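Local structure of extracellular invertase (Aspergillus kawachii, 5XHA) at residues I39-L44 / V97-V102; I123-P128 / E273-P278; N165-R170 / A244-T249; W314-Y319 / G350-Q355. The protein probably hydrolyses terminal beta-fructofuranosidic bonds of sucrose and fructo-oligosaccharides, as a secreted retaining enzyme of glycoside hydrolase family 32. All coordinates share one frame; numbering follows the deposited sequence.

Interaction 1: I39-L44 / V97-V102. With FRU (beta-D-fructofuranose), chain B.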
# COMPACT_ATOMS: atom_id res chain seq x y z
N ILE A 39 -3.92 -23.56 -16.83
CA ILE A 39 -4.60 -22.31 -17.13
C ILE A 39 -5.61 -21.99 -16.04
O ILE A 39 -6.36 -22.86 -15.58
CB ILE A 39 -5.27 -22.30 -18.53
CG1 ILE A 39 -5.79 -20.89 -18.85
CG2 ILE A 39 -6.39 -23.32 -18.63
CD1 ILE A 39 -6.23 -20.70 -20.29
N GLY A 40 -5.57 -20.73 -15.59
CA GLY A 40 -6.53 -20.22 -14.63
C GLY A 40 -7.49 -19.23 -15.28
O GLY A 40 -7.80 -19.34 -16.46
N ASP A 41 -7.96 -18.26 -14.50
CA ASP A 41 -8.91 -17.25 -14.97
C ASP A 41 -8.43 -16.58 -16.25
O ASP A 41 -7.28 -16.12 -16.31
CB ASP A 41 -9.01 -16.07 -13.97
CG ASP A 41 -9.72 -16.41 -12.71
OD1 ASP A 41 -9.86 -17.62 -12.36
OD2 ASP A 41 -10.11 -15.42 -12.05
N PRO A 42 -9.32 -16.42 -17.23
CA PRO A 42 -8.97 -15.50 -18.28
C PRO A 42 -9.02 -14.07 -17.73
O PRO A 42 -9.64 -13.81 -16.71
CB PRO A 42 -10.05 -15.75 -19.35
CG PRO A 42 -11.22 -16.22 -18.57
CD PRO A 42 -10.68 -16.97 -17.39
N CYS A 43 -8.31 -13.16 -18.40
CA CYS A 43 -8.30 -11.75 -18.05
C CYS A 43 -7.44 -11.03 -19.10
O CYS A 43 -7.01 -11.65 -20.09
CB CYS A 43 -7.76 -11.55 -16.63
SG CYS A 43 -6.05 -12.11 -16.41
N LEU A 44 -7.24 -9.72 -18.93
CA LEU A 44 -6.27 -8.94 -19.72
C LEU A 44 -6.62 -8.72 -21.21
O LEU A 44 -5.88 -8.04 -21.92
CB LEU A 44 -4.85 -9.55 -19.57
CG LEU A 44 -3.64 -8.98 -20.33
CD1 LEU A 44 -2.35 -9.06 -19.52
CD2 LEU A 44 -3.44 -9.70 -21.66
N VAL A 97 0.29 -12.45 -8.71
CA VAL A 97 -0.40 -11.61 -9.66
C VAL A 97 -1.76 -12.24 -9.92
O VAL A 97 -1.84 -13.35 -10.45
CB VAL A 97 0.35 -11.53 -11.00
CG1 VAL A 97 -0.50 -10.85 -12.06
CG2 VAL A 97 1.67 -10.80 -10.81
N PHE A 98 -2.82 -11.53 -9.56
CA PHE A 98 -4.17 -11.97 -9.83
C PHE A 98 -4.71 -11.20 -11.08
O PHE A 98 -3.97 -10.46 -11.72
CB PHE A 98 -5.06 -11.75 -8.60
CG PHE A 98 -4.83 -12.71 -7.44
CD1 PHE A 98 -3.96 -13.79 -7.51
CD2 PHE A 98 -5.56 -12.54 -6.27
CE1 PHE A 98 -3.80 -14.66 -6.42
CE2 PHE A 98 -5.40 -13.40 -5.19
CZ PHE A 98 -4.52 -14.48 -5.27
N ASP A 99 -5.99 -11.39 -11.41
CA ASP A 99 -6.58 -10.84 -12.62
C ASP A 99 -6.39 -9.33 -12.76
O ASP A 99 -6.37 -8.59 -11.78
CB ASP A 99 -8.08 -11.12 -12.69
CG ASP A 99 -8.43 -12.60 -12.69
OD1 ASP A 99 -7.52 -13.42 -12.91
OD2 ASP A 99 -9.61 -12.93 -12.46
N GLY A 100 -6.30 -8.89 -14.00
CA GLY A 100 -6.31 -7.48 -14.32
C GLY A 100 -6.99 -7.29 -15.66
O GLY A 100 -7.19 -8.27 -16.39
N SER A 101 -7.32 -6.04 -15.97
CA SER A 101 -7.90 -5.68 -17.24
C SER A 101 -7.12 -4.52 -17.87
O SER A 101 -6.34 -3.84 -17.21
CB SER A 101 -9.38 -5.32 -17.06
OG SER A 101 -9.55 -4.26 -16.13
N VAL A 102 -7.35 -4.31 -19.16
CA VAL A 102 -6.52 -3.42 -19.97
C VAL A 102 -7.31 -2.25 -20.56
O VAL A 102 -8.35 -2.44 -21.21
CB VAL A 102 -5.81 -4.22 -21.09
CG1 VAL A 102 -5.08 -3.30 -22.07
CG2 VAL A 102 -4.84 -5.23 -20.48
C1 FRU B . -11.24 -16.77 -9.48
C2 FRU B . -9.97 -16.12 -8.85
C3 FRU B . -9.94 -14.61 -9.12
C4 FRU B . -8.44 -14.31 -8.97
C5 FRU B . -7.78 -15.56 -9.53
C6 FRU B . -6.54 -16.00 -8.75
O1 FRU B . -11.03 -18.15 -9.85
O3 FRU B . -10.79 -13.85 -8.26
O4 FRU B . -8.01 -13.16 -9.69
O5 FRU B . -8.77 -16.60 -9.50
O6 FRU B . -6.11 -17.31 -9.16

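Interaction 2: I123-P128 / E273-P278. With FRU (beta-D-fructofuranose), chain C; FRU (beta-D-fructofuranose), chain D.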
# COMPACT_ATOMS: atom_id res chain seq x y z
N ILE A 123 -5.69 -15.89 1.09
CA ILE A 123 -6.79 -14.98 0.92
C ILE A 123 -8.04 -15.81 0.64
O ILE A 123 -8.08 -16.52 -0.37
CB ILE A 123 -6.57 -14.03 -0.28
CG1 ILE A 123 -5.29 -13.21 -0.10
CG2 ILE A 123 -7.77 -13.14 -0.47
CD1 ILE A 123 -4.78 -12.60 -1.40
N HIS A 124 -9.03 -15.74 1.52
CA HIS A 124 -10.31 -16.41 1.27
C HIS A 124 -11.45 -15.72 2.01
O HIS A 124 -11.27 -15.18 3.10
CB HIS A 124 -10.24 -17.91 1.61
CG HIS A 124 -11.32 -18.74 0.97
ND1 HIS A 124 -12.42 -19.19 1.66
CD2 HIS A 124 -11.46 -19.18 -0.30
CE1 HIS A 124 -13.21 -19.87 0.85
NE2 HIS A 124 -12.64 -19.89 -0.35
N TRP A 125 -12.64 -15.74 1.41
CA TRP A 125 -13.80 -15.08 2.01
C TRP A 125 -14.15 -15.65 3.41
O TRP A 125 -14.70 -14.96 4.22
CB TRP A 125 -15.02 -15.16 1.08
CG TRP A 125 -15.47 -16.56 0.79
CD1 TRP A 125 -15.16 -17.30 -0.31
CD2 TRP A 125 -16.29 -17.39 1.62
NE1 TRP A 125 -15.75 -18.54 -0.22
CE2 TRP A 125 -16.44 -18.62 0.96
CE3 TRP A 125 -16.92 -17.20 2.86
CZ2 TRP A 125 -17.19 -19.67 1.49
CZ3 TRP A 125 -17.67 -18.24 3.39
CH2 TRP A 125 -17.79 -19.47 2.71
N SER A 126 -13.80 -16.91 3.66
CA SER A 126 -14.23 -17.63 4.86
C SER A 126 -13.35 -17.39 6.08
O SER A 126 -13.66 -17.90 7.14
CB SER A 126 -14.23 -19.14 4.58
OG SER A 126 -12.91 -19.64 4.34
N ILE A 127 -12.23 -16.69 5.90
CA ILE A 127 -11.27 -16.46 6.97
C ILE A 127 -11.03 -14.97 7.14
O ILE A 127 -11.41 -14.19 6.28
CB ILE A 127 -9.92 -17.18 6.72
CG1 ILE A 127 -9.26 -16.70 5.43
CG2 ILE A 127 -10.14 -18.68 6.67
CD1 ILE A 127 -7.84 -17.19 5.25
N PRO A 128 -10.38 -14.57 8.25
CA PRO A 128 -10.09 -13.15 8.40
C PRO A 128 -9.17 -12.62 7.28
O PRO A 128 -8.25 -13.31 6.82
CB PRO A 128 -9.44 -13.06 9.79
CG PRO A 128 -9.93 -14.27 10.52
CD PRO A 128 -10.03 -15.34 9.47
N GLU A 273 -18.84 -17.31 -5.02
CA GLU A 273 -18.23 -18.35 -4.20
C GLU A 273 -19.22 -18.78 -3.13
O GLU A 273 -19.54 -18.00 -2.21
CB GLU A 273 -16.97 -17.83 -3.53
CG GLU A 273 -15.90 -17.38 -4.50
CD GLU A 273 -14.55 -17.24 -3.82
OE1 GLU A 273 -13.96 -18.30 -3.47
OE2 GLU A 273 -14.12 -16.09 -3.60
N GLY A 274 -19.70 -20.01 -3.26
CA GLY A 274 -20.70 -20.58 -2.38
C GLY A 274 -20.17 -21.69 -1.49
O GLY A 274 -19.02 -22.13 -1.64
N SER A 275 -21.02 -22.14 -0.58
CA SER A 275 -20.66 -23.11 0.45
C SER A 275 -21.93 -23.66 1.08
O SER A 275 -22.93 -22.95 1.19
CB SER A 275 -19.83 -22.40 1.52
OG SER A 275 -19.55 -23.25 2.61
N ASP A 276 -21.89 -24.91 1.53
CA ASP A 276 -22.92 -25.42 2.43
C ASP A 276 -22.59 -24.90 3.80
O ASP A 276 -21.49 -24.41 4.03
CB ASP A 276 -22.92 -26.94 2.48
CG ASP A 276 -23.12 -27.55 1.13
OD1 ASP A 276 -24.13 -27.23 0.48
OD2 ASP A 276 -22.24 -28.35 0.73
N LEU A 277 -23.55 -24.99 4.71
CA LEU A 277 -23.30 -24.64 6.10
C LEU A 277 -23.14 -25.93 6.89
O LEU A 277 -23.80 -26.92 6.58
CB LEU A 277 -24.42 -23.76 6.65
CG LEU A 277 -24.50 -22.36 6.01
CD1 LEU A 277 -25.80 -21.67 6.39
CD2 LEU A 277 -23.30 -21.50 6.39
N PRO A 278 -22.22 -25.95 7.86
CA PRO A 278 -21.31 -24.86 8.21
C PRO A 278 -20.21 -24.70 7.16
O PRO A 278 -19.91 -25.64 6.41
CB PRO A 278 -20.70 -25.35 9.50
CG PRO A 278 -20.51 -26.80 9.21
CD PRO A 278 -21.82 -27.19 8.55
C1 FRU C . -10.13 -17.69 -6.93
C2 FRU C . -9.49 -18.03 -5.57
C3 FRU C . -10.39 -17.86 -4.33
C4 FRU C . -9.39 -17.62 -3.21
C5 FRU C . -8.11 -17.16 -3.91
C6 FRU C . -6.92 -18.09 -3.66
O1 FRU C . -9.85 -16.36 -7.41
O2 FRU C . -9.05 -19.40 -5.62
O3 FRU C . -11.27 -18.97 -3.99
O4 FRU C . -9.90 -16.68 -2.27
O5 FRU C . -8.35 -17.18 -5.32
O6 FRU C . -5.88 -17.32 -3.08
C1 FRU D . -18.91 -13.65 8.46
C2 FRU D . -19.44 -14.51 7.33
C3 FRU D . -18.33 -15.47 6.91
C4 FRU D . -17.88 -14.93 5.56
C5 FRU D . -18.68 -13.66 5.27
C6 FRU D . -19.26 -13.57 3.85
O1 FRU D . -17.72 -12.97 8.05
O2 FRU D . -20.64 -15.19 7.73
O3 FRU D . -18.75 -16.84 6.81
O4 FRU D . -16.48 -14.67 5.65
O5 FRU D . -19.74 -13.63 6.24
O6 FRU D . -20.00 -12.36 3.63
O HOH W 1 -12.44 -15.95 -1.65

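Interaction 3: N165-R170 / A244-T249. With FRU (beta-D-fructofuranose), chain B; FRU (beta-D-fructofuranose), chain C; FRU (beta-D-fructofuranose), chain D.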
# COMPACT_ATOMS: atom_id res chain seq x y z
N ASN A 165 -14.11 -4.02 6.07
CA ASN A 165 -13.66 -5.37 6.39
C ASN A 165 -14.04 -6.27 5.21
O ASN A 165 -15.05 -7.00 5.24
CB ASN A 165 -14.33 -5.81 7.69
CG ASN A 165 -13.86 -7.17 8.19
OD1 ASN A 165 -12.88 -7.73 7.73
ND2 ASN A 165 -14.59 -7.71 9.14
N VAL A 166 -13.25 -6.19 4.15
CA VAL A 166 -13.54 -6.92 2.92
C VAL A 166 -13.28 -8.42 3.05
O VAL A 166 -12.38 -8.84 3.76
CB VAL A 166 -12.70 -6.38 1.73
CG1 VAL A 166 -13.03 -4.94 1.41
CG2 VAL A 166 -11.21 -6.53 2.03
N THR A 167 -14.09 -9.22 2.35
CA THR A 167 -13.86 -10.65 2.14
C THR A 167 -12.81 -10.89 1.06
O THR A 167 -12.14 -11.91 1.07
CB THR A 167 -15.14 -11.34 1.65
OG1 THR A 167 -15.76 -10.52 0.65
CG2 THR A 167 -16.10 -11.57 2.79
N ALA A 168 -12.73 -9.94 0.13
CA ALA A 168 -11.91 -9.99 -1.06
C ALA A 168 -11.94 -8.61 -1.70
O ALA A 168 -12.89 -7.85 -1.49
CB ALA A 168 -12.48 -11.01 -2.03
N PHE A 169 -10.92 -8.31 -2.50
CA PHE A 169 -10.76 -6.99 -3.13
C PHE A 169 -9.84 -7.12 -4.34
O PHE A 169 -8.67 -6.74 -4.29
CB PHE A 169 -10.22 -6.00 -2.10
CG PHE A 169 -10.19 -4.56 -2.58
CD1 PHE A 169 -11.36 -3.86 -2.75
CD2 PHE A 169 -8.98 -3.91 -2.77
CE1 PHE A 169 -11.33 -2.54 -3.17
CE2 PHE A 169 -8.94 -2.58 -3.19
CZ PHE A 169 -10.13 -1.90 -3.39
N ARG A 170 -10.37 -7.66 -5.44
CA ARG A 170 -9.57 -8.02 -6.60
C ARG A 170 -10.31 -8.01 -7.92
O ARG A 170 -11.54 -7.83 -7.97
CB ARG A 170 -8.96 -9.41 -6.40
CG ARG A 170 -9.95 -10.51 -6.07
CD ARG A 170 -9.26 -11.88 -6.01
NE ARG A 170 -10.18 -12.93 -5.55
CZ ARG A 170 -10.43 -13.25 -4.28
NH1 ARG A 170 -9.80 -12.63 -3.29
NH2 ARG A 170 -11.33 -14.20 -4.00
N ALA A 244 -24.34 -15.78 -2.87
CA ALA A 244 -23.35 -16.51 -2.10
C ALA A 244 -22.49 -15.59 -1.21
O ALA A 244 -22.94 -14.53 -0.76
CB ALA A 244 -22.51 -17.39 -3.01
N PHE A 245 -21.25 -15.99 -0.96
CA PHE A 245 -20.45 -15.35 0.08
C PHE A 245 -19.43 -14.36 -0.45
O PHE A 245 -18.84 -13.62 0.33
CB PHE A 245 -19.77 -16.44 0.88
CG PHE A 245 -20.73 -17.30 1.66
CD1 PHE A 245 -21.10 -16.96 2.96
CD2 PHE A 245 -21.26 -18.45 1.11
CE1 PHE A 245 -21.97 -17.76 3.69
CE2 PHE A 245 -22.14 -19.24 1.83
CZ PHE A 245 -22.49 -18.90 3.13
N ASN A 246 -19.21 -14.33 -1.76
CA ASN A 246 -18.22 -13.40 -2.32
C ASN A 246 -18.38 -13.31 -3.83
O ASN A 246 -18.69 -14.32 -4.45
CB ASN A 246 -16.80 -13.88 -1.96
CG ASN A 246 -15.74 -12.86 -2.31
OD1 ASN A 246 -15.76 -11.74 -1.80
ND2 ASN A 246 -14.80 -13.25 -3.18
N PHE A 247 -18.19 -12.13 -4.41
CA PHE A 247 -18.18 -11.96 -5.87
C PHE A 247 -16.75 -11.92 -6.39
O PHE A 247 -15.89 -11.28 -5.81
CB PHE A 247 -18.86 -10.65 -6.33
CG PHE A 247 -20.37 -10.62 -6.18
CD1 PHE A 247 -21.13 -11.77 -5.97
CD2 PHE A 247 -21.04 -9.41 -6.30
CE1 PHE A 247 -22.50 -11.69 -5.84
CE2 PHE A 247 -22.42 -9.34 -6.18
CZ PHE A 247 -23.14 -10.48 -5.95
N GLU A 248 -16.52 -12.61 -7.51
CA GLU A 248 -15.24 -12.56 -8.22
C GLU A 248 -15.48 -12.18 -9.68
O GLU A 248 -16.60 -12.29 -10.20
CB GLU A 248 -14.54 -13.93 -8.14
CG GLU A 248 -14.27 -14.38 -6.71
CD GLU A 248 -13.42 -15.61 -6.64
OE1 GLU A 248 -13.90 -16.69 -7.02
OE2 GLU A 248 -12.26 -15.48 -6.18
N THR A 249 -14.40 -11.74 -10.33
CA THR A 249 -14.34 -11.53 -11.77
C THR A 249 -15.49 -10.75 -12.39
O THR A 249 -15.96 -11.08 -13.49
CB THR A 249 -14.13 -12.87 -12.53
OG1 THR A 249 -15.27 -13.73 -12.40
CG2 THR A 249 -12.90 -13.58 -11.99
C1 FRU B . -11.24 -16.77 -9.48
C2 FRU B . -9.97 -16.12 -8.85
C3 FRU B . -9.94 -14.61 -9.12
C4 FRU B . -8.44 -14.31 -8.97
C5 FRU B . -7.78 -15.56 -9.53
C6 FRU B . -6.54 -16.00 -8.75
O1 FRU B . -11.03 -18.15 -9.85
O3 FRU B . -10.79 -13.85 -8.26
O4 FRU B . -8.01 -13.16 -9.69
O5 FRU B . -8.77 -16.60 -9.50
O6 FRU B . -6.11 -17.31 -9.16
C1 FRU C . -10.13 -17.69 -6.93
C2 FRU C . -9.49 -18.03 -5.57
C3 FRU C . -10.39 -17.86 -4.33
C4 FRU C . -9.39 -17.62 -3.21
C5 FRU C . -8.11 -17.16 -3.91
C6 FRU C . -6.92 -18.09 -3.66
O1 FRU C . -9.85 -16.36 -7.41
O2 FRU C . -9.05 -19.40 -5.62
O3 FRU C . -11.27 -18.97 -3.99
O4 FRU C . -9.90 -16.68 -2.27
O5 FRU C . -8.35 -17.18 -5.32
O6 FRU C . -5.88 -17.32 -3.08
C1 FRU D . -18.91 -13.65 8.46
C2 FRU D . -19.44 -14.51 7.33
C3 FRU D . -18.33 -15.47 6.91
C4 FRU D . -17.88 -14.93 5.56
C5 FRU D . -18.68 -13.66 5.27
C6 FRU D . -19.26 -13.57 3.85
O1 FRU D . -17.72 -12.97 8.05
O2 FRU D . -20.64 -15.19 7.73
O3 FRU D . -18.75 -16.84 6.81
O4 FRU D . -16.48 -14.67 5.65
O5 FRU D . -19.74 -13.63 6.24
O6 FRU D . -20.00 -12.36 3.63

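Interaction 4: W314-Y319 / G350-Q355. With NA (sodium ion), chain E; FRU (beta-D-fructofuranose), chain B.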
# COMPACT_ATOMS: atom_id res chain seq x y z
N TRP A 314 -23.59 -23.30 -17.09
CA TRP A 314 -24.12 -24.10 -15.97
C TRP A 314 -23.13 -25.14 -15.46
O TRP A 314 -23.42 -25.85 -14.50
CB TRP A 314 -25.42 -24.79 -16.39
CG TRP A 314 -26.61 -23.88 -16.42
CD1 TRP A 314 -27.03 -23.10 -17.46
CD2 TRP A 314 -27.54 -23.65 -15.35
NE1 TRP A 314 -28.15 -22.39 -17.11
CE2 TRP A 314 -28.50 -22.72 -15.83
CE3 TRP A 314 -27.67 -24.14 -14.05
CZ2 TRP A 314 -29.56 -22.28 -15.04
CZ3 TRP A 314 -28.73 -23.70 -13.27
CH2 TRP A 314 -29.65 -22.78 -13.77
N GLY A 315 -21.98 -25.27 -16.11
CA GLY A 315 -21.03 -26.31 -15.75
C GLY A 315 -20.51 -26.10 -14.35
O GLY A 315 -20.22 -24.97 -13.96
N PHE A 316 -20.42 -27.18 -13.59
CA PHE A 316 -19.83 -27.14 -12.26
C PHE A 316 -18.44 -26.49 -12.33
O PHE A 316 -18.12 -25.61 -11.51
CB PHE A 316 -19.74 -28.57 -11.68
CG PHE A 316 -19.20 -28.63 -10.27
CD1 PHE A 316 -17.82 -28.60 -10.03
CD2 PHE A 316 -20.06 -28.74 -9.18
CE1 PHE A 316 -17.33 -28.67 -8.74
CE2 PHE A 316 -19.57 -28.81 -7.89
CZ PHE A 316 -18.20 -28.77 -7.67
N SER A 317 -17.63 -26.90 -13.32
CA SER A 317 -16.24 -26.42 -13.43
C SER A 317 -16.11 -25.10 -14.22
O SER A 317 -15.01 -24.57 -14.35
CB SER A 317 -15.34 -27.51 -14.05
OG SER A 317 -15.25 -28.66 -13.21
N SER A 318 -17.22 -24.58 -14.72
CA SER A 318 -17.23 -23.30 -15.43
C SER A 318 -17.27 -22.14 -14.45
O SER A 318 -18.07 -22.15 -13.52
CB SER A 318 -18.42 -23.21 -16.37
OG SER A 318 -18.46 -24.33 -17.22
N TYR A 319 -16.42 -21.15 -14.66
CA TYR A 319 -16.25 -20.06 -13.73
C TYR A 319 -15.46 -18.90 -14.35
O TYR A 319 -14.94 -19.02 -15.46
CB TYR A 319 -15.51 -20.59 -12.48
CG TYR A 319 -15.68 -19.73 -11.27
CD1 TYR A 319 -16.94 -19.43 -10.79
CD2 TYR A 319 -14.57 -19.20 -10.59
CE1 TYR A 319 -17.11 -18.64 -9.68
CE2 TYR A 319 -14.74 -18.38 -9.48
CZ TYR A 319 -16.02 -18.11 -9.03
OH TYR A 319 -16.25 -17.31 -7.93
N GLY A 350 -9.70 -27.44 -14.78
CA GLY A 350 -9.36 -28.80 -15.18
C GLY A 350 -9.41 -29.80 -14.04
O GLY A 350 -9.49 -30.98 -14.29
N ASP A 351 -9.39 -29.32 -12.79
CA ASP A 351 -9.18 -30.18 -11.63
C ASP A 351 -10.15 -29.84 -10.48
O ASP A 351 -9.78 -29.91 -9.30
CB ASP A 351 -7.72 -30.06 -11.15
CG ASP A 351 -7.32 -28.64 -10.85
OD1 ASP A 351 -8.21 -27.75 -10.75
OD2 ASP A 351 -6.11 -28.40 -10.70
N LEU A 352 -11.37 -29.47 -10.83
CA LEU A 352 -12.38 -29.11 -9.82
C LEU A 352 -11.87 -28.03 -8.85
O LEU A 352 -12.04 -28.12 -7.62
CB LEU A 352 -12.84 -30.34 -9.06
CG LEU A 352 -13.44 -31.48 -9.88
CD1 LEU A 352 -13.75 -32.65 -8.94
CD2 LEU A 352 -14.68 -31.01 -10.61
N PHE A 353 -11.25 -27.00 -9.41
CA PHE A 353 -10.70 -25.91 -8.59
C PHE A 353 -9.73 -26.46 -7.53
O PHE A 353 -9.77 -26.05 -6.37
CB PHE A 353 -11.85 -25.10 -7.97
CG PHE A 353 -12.92 -24.73 -8.95
CD1 PHE A 353 -12.76 -23.64 -9.80
CD2 PHE A 353 -14.08 -25.49 -9.07
CE1 PHE A 353 -13.72 -23.30 -10.72
CE2 PHE A 353 -15.06 -25.15 -9.99
CZ PHE A 353 -14.88 -24.06 -10.82
N GLU A 354 -8.90 -27.41 -7.95
CA GLU A 354 -7.83 -28.01 -7.14
C GLU A 354 -8.34 -28.95 -6.05
O GLU A 354 -7.68 -29.18 -5.08
CB GLU A 354 -6.89 -26.91 -6.58
CG GLU A 354 -6.41 -26.01 -7.72
CD GLU A 354 -5.35 -25.00 -7.35
OE1 GLU A 354 -4.82 -25.03 -6.24
OE2 GLU A 354 -5.05 -24.15 -8.21
N GLN A 355 -9.51 -29.53 -6.26
CA GLN A 355 -10.10 -30.53 -5.36
C GLN A 355 -10.07 -31.95 -5.96
O GLN A 355 -10.53 -32.87 -5.32
CB GLN A 355 -11.56 -30.17 -5.04
CG GLN A 355 -11.74 -28.84 -4.35
CD GLN A 355 -10.95 -28.75 -3.06
OE1 GLN A 355 -10.29 -27.76 -2.79
NE2 GLN A 355 -10.99 -29.81 -2.27
NA NA E . -19.67 -23.38 -12.21
C1 FRU B . -11.24 -16.77 -9.48
C2 FRU B . -9.97 -16.12 -8.85
C3 FRU B . -9.94 -14.61 -9.12
C4 FRU B . -8.44 -14.31 -8.97
C5 FRU B . -7.78 -15.56 -9.53
C6 FRU B . -6.54 -16.00 -8.75
O1 FRU B . -11.03 -18.15 -9.85
O3 FRU B . -10.79 -13.85 -8.26
O4 FRU B . -8.01 -13.16 -9.69
O5 FRU B . -8.77 -16.60 -9.50
O6 FRU B . -6.11 -17.31 -9.16
O HOH W 2 -12.79 -29.73 -13.30
O HOH W 3 -21.39 -24.20 -10.84
O HOH W 4 -21.62 -22.28 -13.04

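Interaction 1: I39-L44 / V97-V102
D41 and D99 meet through their carboxylates, the two side chains crossing at about a right angle with their flat ends turned 49° apart. Starting at CB, D41 first passes D99 OD1, 3.2 Å away. Its CG then lies near the ring oxygen O5 of the chain B fructose. From there the two oxygens part company: OD1 accepts a hydrogen bond from the sugar's O1 at 2.8 Å, and OD2 lies 2.6 Å from D99 OD2. D41 OD2 also faces the anomeric carbon C2 of that fructose at 3.3 Å, almost in line with the bond joining C2 to O1 of the chain C fructose, an approach consistent with a nucleophile. The strands here run into the floor of the pocket of the family 32 five-bladed beta-propeller. Strand 37-47 belongs to one blade and strand 96-103 edges the next, so the aspartates are brought together from neighbouring blades. D99 contributes its backbone too: its N donates to fructose O4, 3.2 Å and nearly straight at 172°. Next door, the F98 ring puts one face under C6 of the same sugar, with C6 3.6 Å above the plane and toward the rim. Farther along, L44 N donates to G100 O at 2.9 Å, a bent bond of 131°. Beyond it, L44 CG rests on V102 CG2; just before it, C43 CB fits against G100 O.

Interaction 2: I123-P128 / E273-P278
The indole of W125 presents its edge to E273 and S275 while H124 covers one of its faces. On that face H124 CE1 sits 3.0 Å above the plane, toward the rim; over the opposite face, also toward the rim, comes the carbonyl oxygen of E273. The indole is also stacked with F245. At the edge, in plane, E273 OE1 reaches W125 CD1 at 3.5 Å. The carboxylate stands at 88° to the indole, and the two side chains slide past each other in opposite directions. Farther round the rim, S275 CB touches W125 CH2 at 3.8 Å. W125 CG is wedged between its own backbone N and carbonyl carbon (chi1 62°), which swings the indole from the H124-I127 type I turn across to strand 265-274. H124 ND1 is hydrogen-bonded to S126 OG at 2.8 Å. T284 OG1 is a common partner of H124 NE2, W125 NE1 and E273 OE1. The chain C fructose joins both segments: its O3 donates to E273 OE1 at 2.8 Å, and its O4 to I123 O at 2.6 Å. A water donates to E273 OE2 at 2.6 Å, accepts from W125 N and bonds to fructose O4. With N246 also bonded to OE2, both carboxylate oxygens are held in place, so E273 offers the second sugar of the propeller pocket a fixed acceptor.

Interaction 3: N165-R170 / A244-T249
R170 and E248 form a salt bridge: NH2 meets OE2 at 2.7 Å with an N-H...O angle of 166°. The carboxylate oxygen lies almost in the guanidinium plane, yet the two groups are turned 81° apart, and OE2 is taken on its anti side but well out of the carboxylate plane. R170 NE makes a second, weak bond to the same oxygen. R170 CG sits between the backbone N and carbonyl carbon (chi1 54°), and the extended chain carries the guanidinium across to E248; E134 holds NH1. The uncharged hydrogen bond of the contact runs from T167 OG1 to N246 OD1, 2.7 Å and tilted out of the amide plane; outside it, N246 ND2 donates to the carboxylate of E273. Van der Waals contact is slight: the A168 methyl rests against the amide of N246, CB 3.4 Å from OD1. As for the sugars, R170 NE donates to O3 of the chain B fructose at 2.9 Å, edge-on, and the ring of the chain C fructose lies loosely over one guanidinium face, toward the rim. E248 OE2 is 2.8 Å from O1 of the chain C fructose, the atom joined to C2 of the chain B fructose. R170 opens the family 32 Arg-Asp-Pro motif with D171 and P172. With R170 gripping OE2 and Y319 holding OE1, E248 is fixed beside the linking oxygen, the place expected of this family's general acid.

Interaction 4: W314-Y319 / G350-Q355
F353 drives the edge of its ring between Y319 and the turn that precedes it. The Y319 and F353 side chains cross at about a right angle, ring planes 85° apart and centroids 5.8 Å apart; the closest touch is F353 CE1 on Y319 CB, 3.7 Å. Around the rim, F353 CE2 approaches F316 O in the ring plane at 3.4 Å, and CZ nears S317 O. With CG anti to its carbonyl carbon (chi1 -48°), F353 leans from a loop whose residues L352 to E354 all take left-handed backbone angles; D351 OD1, accepting from E354 N, adds an Asx motif. H287 stacks on the F353 ring. The second crossing, again near a right angle, sets F316 CE1 against L352 CD2 at 4.0 Å. That methyl also meets S317 OG at 3.6 Å, and a water ties S317 OG to L352 N. The G315-S318 type I turn wraps a sodium ion through G315 O and S318 O, both at 2.4 Å, and F316 O at 2.8 Å; H287 O and two waters complete six ligands. F316 O therefore serves the sodium while an aromatic C-H edge lies beside it. The cation probably polarises these peptide carbonyls and fixes the turn directly before Y319, whose OH bonds E248 and whose ring edge faces O1 of the chain B fructose.

How the interactions relate
Along the chain, interaction 1 comes first, interaction 3 is nested inside the loop closed by interaction 2, and interaction 4 follows. All belong to the propeller, whose blades converge on the sugar pocket. Interactions 2 and 3, with centres about 10 Å apart, share neighbouring strands 247-248 and 265-274. Interaction 1 lies about 16 Å from interaction 3, centre to centre, but F98 and D99 touch R170 and T249. Interactions 1 and 4 reach one sheet through strands 37-47 and 318-326. The chain B fructose meets interactions 1, 3 and 4, and the chain C fructose interactions 2 and 3, so a linked fructose pair is enclosed by residues from distant parts of the sequence.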